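Local coordinates for protein transmembrane oligosaccharyl transferase (Archaeoglobus fulgidus, PDB 3WAJ) that belongs to the STT3/AglB family of oligosaccharyl transferases, pairing a helical membrane-embedded part with a globular C-terminal part, and carries a bound zinc ion, at residues N240-R243 and K244-S247; F275-P278 and F279-L282; E627-L630 and P631-E634; A766-G769 and Y770-F774. All coordinates share one frame; numbering follows the deposited sequence.

Contact 1 (N240-R243 and K244-S247)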
loop_
_atom_site.group_PDB
_atom_site.type_symbol
_atom_site.label_atom_id
_atom_site.label_comp_id
_atom_site.label_asym_id
_atom_site.label_seq_id
_atom_site.Cartn_x
_atom_site.Cartn_y
_atom_site.Cartn_z
ATOM N N ASN A 240 -6.505 35.839 -25.628
ATOM C CA ASN A 240 -6.810 36.989 -24.784
ATOM C C ASN A 240 -6.964 36.568 -23.319
ATOM O O ASN A 240 -7.387 35.445 -23.032
ATOM C CB ASN A 240 -8.074 37.711 -25.268
ATOM C CG ASN A 240 -7.984 38.158 -26.726
ATOM O OD1 ASN A 240 -6.894 38.395 -27.261
ATOM N ND2 ASN A 240 -9.143 38.274 -27.376
ATOM N N ALA A 241 -6.607 37.469 -22.405
ATOM C CA ALA A 241 -6.777 37.265 -20.974
ATOM C C ALA A 241 -6.410 38.553 -20.278
ATOM O O ALA A 241 -5.473 39.231 -20.703
ATOM C CB ALA A 241 -5.882 36.134 -20.482
ATOM N N ASP A 242 -7.142 38.902 -19.223
ATOM C CA ASP A 242 -6.775 40.061 -18.409
ATOM C C ASP A 242 -5.548 39.661 -17.570
ATOM O O ASP A 242 -5.645 39.350 -16.372
ATOM C CB ASP A 242 -7.964 40.523 -17.551
ATOM C CG ASP A 242 -7.628 41.707 -16.645
ATOM O OD1 ASP A 242 -6.537 42.306 -16.774
ATOM O OD2 ASP A 242 -8.481 42.041 -15.795
ATOM N N ARG A 243 -4.400 39.670 -18.237
ATOM C CA ARG A 243 -3.155 39.176 -17.686
ATOM C C ARG A 243 -2.754 39.843 -16.374
ATOM O O ARG A 243 -2.123 39.208 -15.532
ATOM C CB ARG A 243 -2.044 39.326 -18.724
ATOM C CG ARG A 243 -2.074 38.283 -19.832
ATOM C CD ARG A 243 -1.051 38.616 -20.919
ATOM N NE ARG A 243 -1.710 38.814 -22.210
ATOM C CZ ARG A 243 -1.953 39.997 -22.764
ATOM N NH1 ARG A 243 -1.567 41.110 -22.163
ATOM N NH2 ARG A 243 -2.570 40.060 -23.933
ATOM N N LYS A 244 -3.106 41.113 -16.188
ATOM C CA LYS A 244 -2.797 41.769 -14.913
ATOM C C LYS A 244 -3.598 41.175 -13.749
ATOM O O LYS A 244 -3.047 40.910 -12.675
ATOM C CB LYS A 244 -2.960 43.291 -14.980
ATOM C CG LYS A 244 -1.705 44.001 -15.477
ATOM C CD LYS A 244 -1.658 45.469 -15.081
ATOM C CE LYS A 244 -2.851 46.244 -15.624
ATOM N NZ LYS A 244 -2.944 47.586 -14.971
ATOM N N ASN A 245 -4.891 40.957 -13.969
ATOM C CA ASN A 245 -5.717 40.316 -12.957
ATOM C C ASN A 245 -5.446 38.807 -12.823
ATOM O O ASN A 245 -5.481 38.271 -11.712
ATOM C CB ASN A 245 -7.217 40.627 -13.166
ATOM C CG ASN A 245 -7.617 41.997 -12.615
ATOM O OD1 ASN A 245 -7.301 42.344 -11.472
ATOM N ND2 ASN A 245 -8.312 42.784 -13.436
ATOM N N LEU A 246 -5.165 38.135 -13.940
ATOM C CA LEU A 246 -4.782 36.718 -13.914
ATOM C C LEU A 246 -3.596 36.544 -12.974
ATOM O O LEU A 246 -3.543 35.602 -12.183
ATOM C CB LEU A 246 -4.402 36.221 -15.312
ATOM C CG LEU A 246 -3.632 34.898 -15.353
ATOM C CD1 LEU A 246 -4.529 33.762 -14.896
ATOM C CD2 LEU A 246 -3.071 34.603 -16.727
ATOM N N SER A 247 -2.662 37.485 -13.060
ATOM C CA SER A 247 -1.471 37.489 -12.230
ATOM C C SER A 247 -1.767 37.851 -10.777
ATOM O O SER A 247 -1.265 37.192 -9.858
ATOM C CB SER A 247 -0.439 38.457 -12.803
ATOM O OG SER A 247 -0.268 38.228 -14.183
#

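Contact 2 (F275-P278 and F279-L282)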
loop_
_atom_site.group_PDB
_atom_site.type_symbol
_atom_site.label_atom_id
_atom_site.label_comp_id
_atom_site.label_asym_id
_atom_site.label_seq_id
_atom_site.Cartn_x
_atom_site.Cartn_y
_atom_site.Cartn_z
ATOM N N PHE A 275 7.527 14.512 2.671
ATOM C CA PHE A 275 7.362 14.921 4.063
ATOM C C PHE A 275 7.084 16.425 4.221
ATOM O O PHE A 275 7.356 17.225 3.312
ATOM C CB PHE A 275 8.601 14.523 4.861
ATOM C CG PHE A 275 8.858 13.033 4.872
ATOM C CD1 PHE A 275 8.105 12.193 5.698
ATOM C CD2 PHE A 275 9.833 12.466 4.047
ATOM C CE1 PHE A 275 8.325 10.802 5.721
ATOM C CE2 PHE A 275 10.062 11.073 4.059
ATOM C CZ PHE A 275 9.301 10.238 4.901
ATOM N N TYR A 276 6.551 16.811 5.379
ATOM C CA TYR A 276 6.130 18.196 5.595
ATOM C C TYR A 276 7.283 19.131 5.979
ATOM O O TYR A 276 7.618 19.305 7.152
ATOM C CB TYR A 276 4.906 18.257 6.528
ATOM C CG TYR A 276 3.689 17.841 5.748
ATOM C CD1 TYR A 276 2.922 18.783 5.064
ATOM C CD2 TYR A 276 3.365 16.495 5.598
ATOM C CE1 TYR A 276 1.832 18.406 4.295
ATOM C CE2 TYR A 276 2.277 16.102 4.825
ATOM C CZ TYR A 276 1.516 17.059 4.177
ATOM O OH TYR A 276 0.436 16.669 3.414
ATOM N N SER A 277 7.875 19.724 4.941
ATOM C CA SER A 277 9.152 20.412 5.038
ATOM C C SER A 277 9.016 21.844 4.541
ATOM O O SER A 277 7.971 22.221 4.003
ATOM C CB SER A 277 10.223 19.660 4.238
ATOM O OG SER A 277 10.054 19.815 2.848
ATOM N N PRO A 278 10.054 22.670 4.748
ATOM C CA PRO A 278 9.824 24.025 4.233
ATOM C C PRO A 278 10.035 24.149 2.719
ATOM O O PRO A 278 9.797 25.226 2.167
ATOM C CB PRO A 278 10.815 24.889 5.029
ATOM C CG PRO A 278 11.892 23.946 5.457
ATOM C CD PRO A 278 11.257 22.580 5.606
ATOM N N PHE A 279 10.451 23.070 2.060
ATOM C CA PHE A 279 10.527 23.057 0.600
ATOM C C PHE A 279 9.192 23.473 -0.030
ATOM O O PHE A 279 9.139 24.328 -0.923
ATOM C CB PHE A 279 10.912 21.670 0.076
ATOM C CG PHE A 279 10.895 21.581 -1.427
ATOM C CD1 PHE A 279 9.909 20.864 -2.082
ATOM C CD2 PHE A 279 11.853 22.254 -2.190
ATOM C CE1 PHE A 279 9.880 20.791 -3.477
ATOM C CE2 PHE A 279 11.828 22.189 -3.583
ATOM C CZ PHE A 279 10.841 21.462 -4.227
ATOM N N GLN A 280 8.115 22.855 0.440
ATOM C CA GLN A 280 6.795 23.119 -0.108
ATOM C C GLN A 280 6.395 24.588 0.093
ATOM O O GLN A 280 5.843 25.211 -0.822
ATOM C CB GLN A 280 5.753 22.130 0.453
ATOM C CG GLN A 280 5.943 20.676 -0.009
ATOM C CD GLN A 280 6.784 19.811 0.947
ATOM O OE1 GLN A 280 7.667 20.302 1.669
ATOM N NE2 GLN A 280 6.512 18.505 0.938
ATOM N N LEU A 281 6.709 25.134 1.277
ATOM C CA LEU A 281 6.513 26.553 1.600
ATOM C C LEU A 281 7.265 27.466 0.623
ATOM O O LEU A 281 6.734 28.479 0.166
ATOM C CB LEU A 281 6.983 26.839 3.034
ATOM C CG LEU A 281 6.876 28.278 3.568
ATOM C CD1 LEU A 281 5.423 28.749 3.642
ATOM C CD2 LEU A 281 7.540 28.438 4.938
ATOM N N LEU A 282 8.508 27.102 0.315
ATOM C CA LEU A 282 9.302 27.833 -0.661
ATOM C C LEU A 282 8.599 27.810 -2.009
ATOM O O LEU A 282 8.534 28.833 -2.695
ATOM C CB LEU A 282 10.696 27.219 -0.786
ATOM C CG LEU A 282 11.858 27.897 -0.059
ATOM C CD1 LEU A 282 11.436 28.493 1.275
ATOM C CD2 LEU A 282 12.988 26.895 0.139
#

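Contact 3 (E627-L630 and P631-E634)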
loop_
_atom_site.group_PDB
_atom_site.type_symbol
_atom_site.label_atom_id
_atom_site.label_comp_id
_atom_site.label_asym_id
_atom_site.label_seq_id
_atom_site.Cartn_x
_atom_site.Cartn_y
_atom_site.Cartn_z
ATOM N N GLU A 627 18.306 -10.184 -2.507
ATOM C CA GLU A 627 19.431 -10.452 -3.397
ATOM C C GLU A 627 19.870 -9.247 -4.220
ATOM O O GLU A 627 21.044 -9.130 -4.551
ATOM C CB GLU A 627 19.116 -11.622 -4.339
ATOM C CG GLU A 627 18.794 -12.932 -3.637
ATOM C CD GLU A 627 19.981 -13.515 -2.902
ATOM O OE1 GLU A 627 21.118 -13.133 -3.231
ATOM O OE2 GLU A 627 19.775 -14.366 -2.003
ATOM N N GLY A 628 18.932 -8.369 -4.566
ATOM C CA GLY A 628 19.255 -7.190 -5.351
ATOM C C GLY A 628 18.728 -7.189 -6.781
ATOM O O GLY A 628 18.647 -6.134 -7.415
ATOM N N ASP A 629 18.375 -8.359 -7.302
ATOM C CA ASP A 629 17.833 -8.441 -8.656
ATOM C C ASP A 629 17.039 -9.716 -8.912
ATOM O O ASP A 629 16.972 -10.604 -8.060
ATOM C CB ASP A 629 18.943 -8.289 -9.713
ATOM C CG ASP A 629 19.983 -9.411 -9.665
ATOM O OD1 ASP A 629 19.640 -10.583 -9.388
ATOM O OD2 ASP A 629 21.166 -9.109 -9.924
ATOM N N LEU A 630 16.468 -9.814 -10.108
ATOM C CA LEU A 630 15.658 -10.968 -10.465
ATOM C C LEU A 630 16.442 -12.269 -10.720
ATOM O O LEU A 630 16.008 -13.336 -10.271
ATOM C CB LEU A 630 14.757 -10.618 -11.642
ATOM C CG LEU A 630 14.095 -9.262 -11.435
ATOM C CD1 LEU A 630 13.664 -8.683 -12.774
ATOM C CD2 LEU A 630 12.910 -9.365 -10.481
ATOM N N PRO A 631 17.584 -12.200 -11.442
ATOM C CA PRO A 631 18.249 -13.486 -11.722
ATOM C C PRO A 631 18.764 -14.223 -10.475
ATOM O O PRO A 631 18.677 -15.445 -10.415
ATOM C CB PRO A 631 19.406 -13.091 -12.651
ATOM C CG PRO A 631 18.974 -11.790 -13.269
ATOM C CD PRO A 631 18.209 -11.086 -12.185
ATOM N N LEU A 632 19.277 -13.499 -9.489
ATOM C CA LEU A 632 19.731 -14.139 -8.255
ATOM C C LEU A 632 18.578 -14.799 -7.491
ATOM O O LEU A 632 18.730 -15.894 -6.948
ATOM C CB LEU A 632 20.478 -13.134 -7.381
ATOM C CG LEU A 632 21.726 -12.619 -8.096
ATOM C CD1 LEU A 632 22.238 -11.303 -7.515
ATOM C CD2 LEU A 632 22.811 -13.692 -8.080
ATOM N N ALA A 633 17.419 -14.147 -7.475
ATOM C CA ALA A 633 16.240 -14.722 -6.834
ATOM C C ALA A 633 15.819 -16.045 -7.489
ATOM O O ALA A 633 15.191 -16.901 -6.847
ATOM C CB ALA A 633 15.089 -13.726 -6.838
ATOM N N GLU A 634 16.170 -16.219 -8.759
ATOM C CA GLU A 634 15.746 -17.404 -9.493
ATOM C C GLU A 634 16.378 -18.713 -9.004
ATOM O O GLU A 634 15.939 -19.800 -9.376
ATOM C CB GLU A 634 15.930 -17.204 -10.999
ATOM C CG GLU A 634 14.848 -16.310 -11.621
ATOM C CD GLU A 634 13.498 -17.018 -11.760
ATOM O OE1 GLU A 634 13.460 -18.263 -11.641
ATOM O OE2 GLU A 634 12.473 -16.335 -11.994
#

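Contact 4 (A766-G769 and Y770-F774)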
loop_
_atom_site.group_PDB
_atom_site.type_symbol
_atom_site.label_atom_id
_atom_site.label_comp_id
_atom_site.label_asym_id
_atom_site.label_seq_id
_atom_site.Cartn_x
_atom_site.Cartn_y
_atom_site.Cartn_z
ATOM N N ALA A 766 0.247 -31.962 4.272
ATOM C CA ALA A 766 -0.985 -31.447 4.873
ATOM C C ALA A 766 -0.987 -29.928 4.852
ATOM O O ALA A 766 0.081 -29.308 4.894
ATOM C CB ALA A 766 -1.120 -31.936 6.305
ATOM N N PRO A 767 -2.187 -29.319 4.813
ATOM C CA PRO A 767 -2.205 -27.859 4.860
ATOM C C PRO A 767 -1.990 -27.402 6.306
ATOM O O PRO A 767 -1.772 -28.242 7.170
ATOM C CB PRO A 767 -3.618 -27.508 4.374
ATOM C CG PRO A 767 -4.470 -28.660 4.824
ATOM C CD PRO A 767 -3.547 -29.895 4.713
ATOM N N SER A 768 -2.045 -26.099 6.563
ATOM C CA SER A 768 -1.716 -25.554 7.879
ATOM C C SER A 768 -2.325 -24.159 7.964
ATOM O O SER A 768 -2.939 -23.675 6.995
ATOM C CB SER A 768 -0.206 -25.472 8.051
ATOM O OG SER A 768 0.325 -24.426 7.235
ATOM N N GLY A 769 -2.151 -23.503 9.106
ATOM C CA GLY A 769 -2.753 -22.195 9.302
ATOM C C GLY A 769 -2.228 -21.156 8.321
ATOM O O GLY A 769 -1.011 -21.095 8.027
ATOM N N TYR A 770 -3.147 -20.327 7.831
ATOM C CA TYR A 770 -2.816 -19.199 6.953
ATOM C C TYR A 770 -1.770 -18.290 7.609
ATOM O O TYR A 770 -0.792 -17.886 6.971
ATOM C CB TYR A 770 -4.084 -18.393 6.669
ATOM C CG TYR A 770 -4.008 -17.444 5.491
ATOM C CD1 TYR A 770 -4.756 -17.676 4.347
ATOM C CD2 TYR A 770 -3.223 -16.288 5.532
ATOM C CE1 TYR A 770 -4.718 -16.799 3.272
ATOM C CE2 TYR A 770 -3.176 -15.411 4.454
ATOM C CZ TYR A 770 -3.923 -15.682 3.329
ATOM O OH TYR A 770 -3.888 -14.838 2.253
ATOM N N VAL A 771 -1.992 -17.967 8.880
ATOM C CA VAL A 771 -1.074 -17.110 9.626
ATOM C C VAL A 771 -0.472 -17.886 10.785
ATOM O O VAL A 771 -1.190 -18.572 11.505
ATOM C CB VAL A 771 -1.786 -15.863 10.177
ATOM C CG1 VAL A 771 -0.776 -14.941 10.868
ATOM C CG2 VAL A 771 -2.487 -15.118 9.061
ATOM N N LYS A 772 0.845 -17.787 10.952
ATOM C CA LYS A 772 1.537 -18.432 12.069
ATOM C C LYS A 772 2.392 -17.425 12.831
ATOM O O LYS A 772 3.023 -16.564 12.229
ATOM C CB LYS A 772 2.395 -19.605 11.583
ATOM C CG LYS A 772 1.587 -20.767 11.051
ATOM C CD LYS A 772 2.510 -21.778 10.401
ATOM C CE LYS A 772 1.754 -22.689 9.457
ATOM N NZ LYS A 772 2.595 -23.850 9.103
ATOM N N ILE A 773 2.398 -17.540 14.155
ATOM C CA ILE A 773 3.209 -16.672 14.995
ATOM C C ILE A 773 4.262 -17.486 15.746
ATOM O O ILE A 773 3.960 -18.505 16.365
ATOM C CB ILE A 773 2.333 -15.926 16.006
ATOM C CG1 ILE A 773 1.291 -15.092 15.273
ATOM C CG2 ILE A 773 3.161 -15.031 16.916
ATOM C CD1 ILE A 773 0.293 -14.420 16.212
ATOM N N PHE A 774 5.501 -17.029 15.705
ATOM C CA PHE A 774 6.572 -17.681 16.437
ATOM C C PHE A 774 7.189 -16.717 17.455
ATOM O O PHE A 774 7.163 -15.494 17.266
ATOM C CB PHE A 774 7.648 -18.155 15.466
ATOM C CG PHE A 774 7.142 -19.120 14.428
ATOM C CD1 PHE A 774 7.340 -20.491 14.584
ATOM C CD2 PHE A 774 6.467 -18.662 13.296
ATOM C CE1 PHE A 774 6.867 -21.405 13.631
ATOM C CE2 PHE A 774 5.994 -19.572 12.330
ATOM C CZ PHE A 774 6.197 -20.947 12.506
#

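Contact 1 (N240-R243 and K244-S247)
Asp242 and Arg243 each offer a backbone carbonyl to the first turn of helix 243-261. Leu246 N donates to Asp242 O at 2.8 Å in a nearly straight bond (169° at the hydrogen). Ser247 N reaches Arg243 O at 3.1 Å. Ahead of the helix the chain folds into an inverse gamma turn centred on Asp242, in which Arg243 N points back to Ala241 O in a weak bond of 2.7 Å.

Polar side chains reinforce this start. The carboxylate of Asp242 is swung anti to its own backbone N (chi1 178°), which lets OD2 lie across from the amide of Asn245. Asn245 ND2 donates to Asp242 OD2, modelled at a very short 2.5 Å, a length that is doubtful, and the two flat groups stand 83° apart, almost perpendicular. With Asp242 at the N-cap and Asn245 three residues on, the pair spans the opening turn of the helix side chain to side chain. Both also hold the loop after helix 163-181: Asn245 ND2 bonds to Gly186 O, and Asp242 OD2 takes a weak bond from Gly186 N. At the other flank the hydroxyl of Ser247 turns back to Arg243 O and is probably its second donor, although the modelled 2.5 Å from Ser247 OG to Arg243 O is doubtful as a length.

Arg243 has its salt bridge with Glu298 of helix 278-303 through NH1, and Ala241 O lies 4.0 Å above one face of its guanidinium, offset toward the rim. CB of Leu246 rests 3.5 Å from Asp242 O, while its side chain packs on Ala232 and Phe177.

Contact 2 (F275-P278 and F279-L282)
Gln280 folds its side chain back over the start of helix 278-303 so that the amide reaches both Phe275 and Ser277. Its CG lies anti to the carbonyl carbon (chi1 -68°), and a bend at chi2 of 93° then turns the amide toward the incoming loop. From there NE2 donates to Phe275 O at 2.8 Å, the donor tilted 33° from the carbonyl plane; the same nitrogen also bonds to Gly216 O, so two carbonyls fix the rotation of the amide. On the other branch, OE1 takes a weak bond of 3.3 Å from Ser277 N.

Ser277 holds its hydroxyl tucked between its backbone N and carbonyl carbon, which brings OG over the helix end. There it accepts a weak 3.4 Å bond from Phe279 N, while Ser272 N approaches it from the loop. These two reciprocal links, Ser277 side chain to helix backbone and Ser277 backbone to Gln280 side chain, make a capping box with Ser277 as N-cap. Ser277 OG also stands 2.7 Å from Gln280 OE1.

Pro278 lays its ring beside Phe279 N, with CB at 3.5 Å, and its carbonyl O accepts from Leu282 N at 2.9 Å. Leu281 CB sits 3.4 Å from that same Pro278 O, and its side chain packs on Ala258 and Tyr261. The two phenylalanines diverge: Phe275 stacks on Tyr268, whereas Phe279 meets Phe219 edge-to-face.

Contact 3 (E627-L630 and P631-E634)
Asp629 OD1 receives the backbone N-H of Leu632 at 2.9 Å, in a nearly straight bond (168° at the hydrogen) that meets the oxygen almost along its C-O direction. The same oxygen touches Pro631 CD at 3.2 Å, with the aspartate side chain and the proline ring crossing at about a right angle. Its partner OD2 faces the Leu632 methyl CD1 at 3.4 Å. Asp629 manages this by holding its carboxylate between its own N and carbonyl carbon (chi1 63°), folded back over the turn to come.

Next outward, CB of Leu632 packs against CB of Glu627 at 3.7 Å. Here the last turn of helix 619-627 lies beside the first turn of helix 630-633. OE2 of Glu627 is engaged by Lys577 in a salt bridge and by Tyr636 OH. Leu630 and the buried Ala633 both pack on Val624 of helix 619-627, while Glu634 pairs with Arg668.

Between the helices Gly628 leaves helical geometry with a positive phi of 110°. A glycine exit, an Asp N-cap and a proline in the first turn, where the missing N-H costs no bond within the helix, form a tight helix-to-helix junction.

Contact 4 (A766-G769 and Y770-F774)
Lys772 NZ is gripped by several groups: it donates a weak bond to Ser768 OG at 3.0 Å, forms a salt bridge with Asp686 and also bonds to the carbonyl O of His683. The lysine gets there from the start of strand 771-776 by running nearly extended beyond CG (chi3 -160°), back alongside the chain that leads into the strand. On the way its CE passes 3.2 Å from Ser768 OG and 3.5 Å from Gly769 O, so the methylene next to the ammonium lies against oxygen atoms as well. The serine hydroxyl, set between its backbone N and carbonyl carbon (chi1 72°), has Glu744 OE1 as its stronger partner.

Further bonds pin the loop. Glu698 OE1 accepts from Gly769 N, and His683 NE2 makes a weak bond to Gly769 O. Just after, Val771 N bonds to Ser699 OG as the chain joins the mixed sheet, where strand 771-776 runs between strands 605-611 and 693-698, antiparallel to both.

With a carboxylate, a carbonyl and a hydroxyl around it, the buried ammonium of Lys772 is probably kept charged, and it ties the loop before the strand to the segment containing His683 and Asp686.

The four contacts follow one another along the chain without touching. Contacts 1 and 2 are both starts of helices in the N-terminal STT3 region, heading the successive helices 243-261 and 278-303; their centres are 29 Å apart. Helix 278-303, which contact 2 opens, also flanks contact 1, where Lys244 packs on Tyr295. Contact 2 comes within about 13 Å of the zinc ion, measured from the Tyr276 side chain, and does not touch the metal site of Asp47, Asp161 and His163. Contacts 3 and 4 belong to the later part of the chain, with centres 27 Å apart. Contact 4 lies across the chain's centre from contacts 1 and 2, its centre 66 Å from that of contact 1.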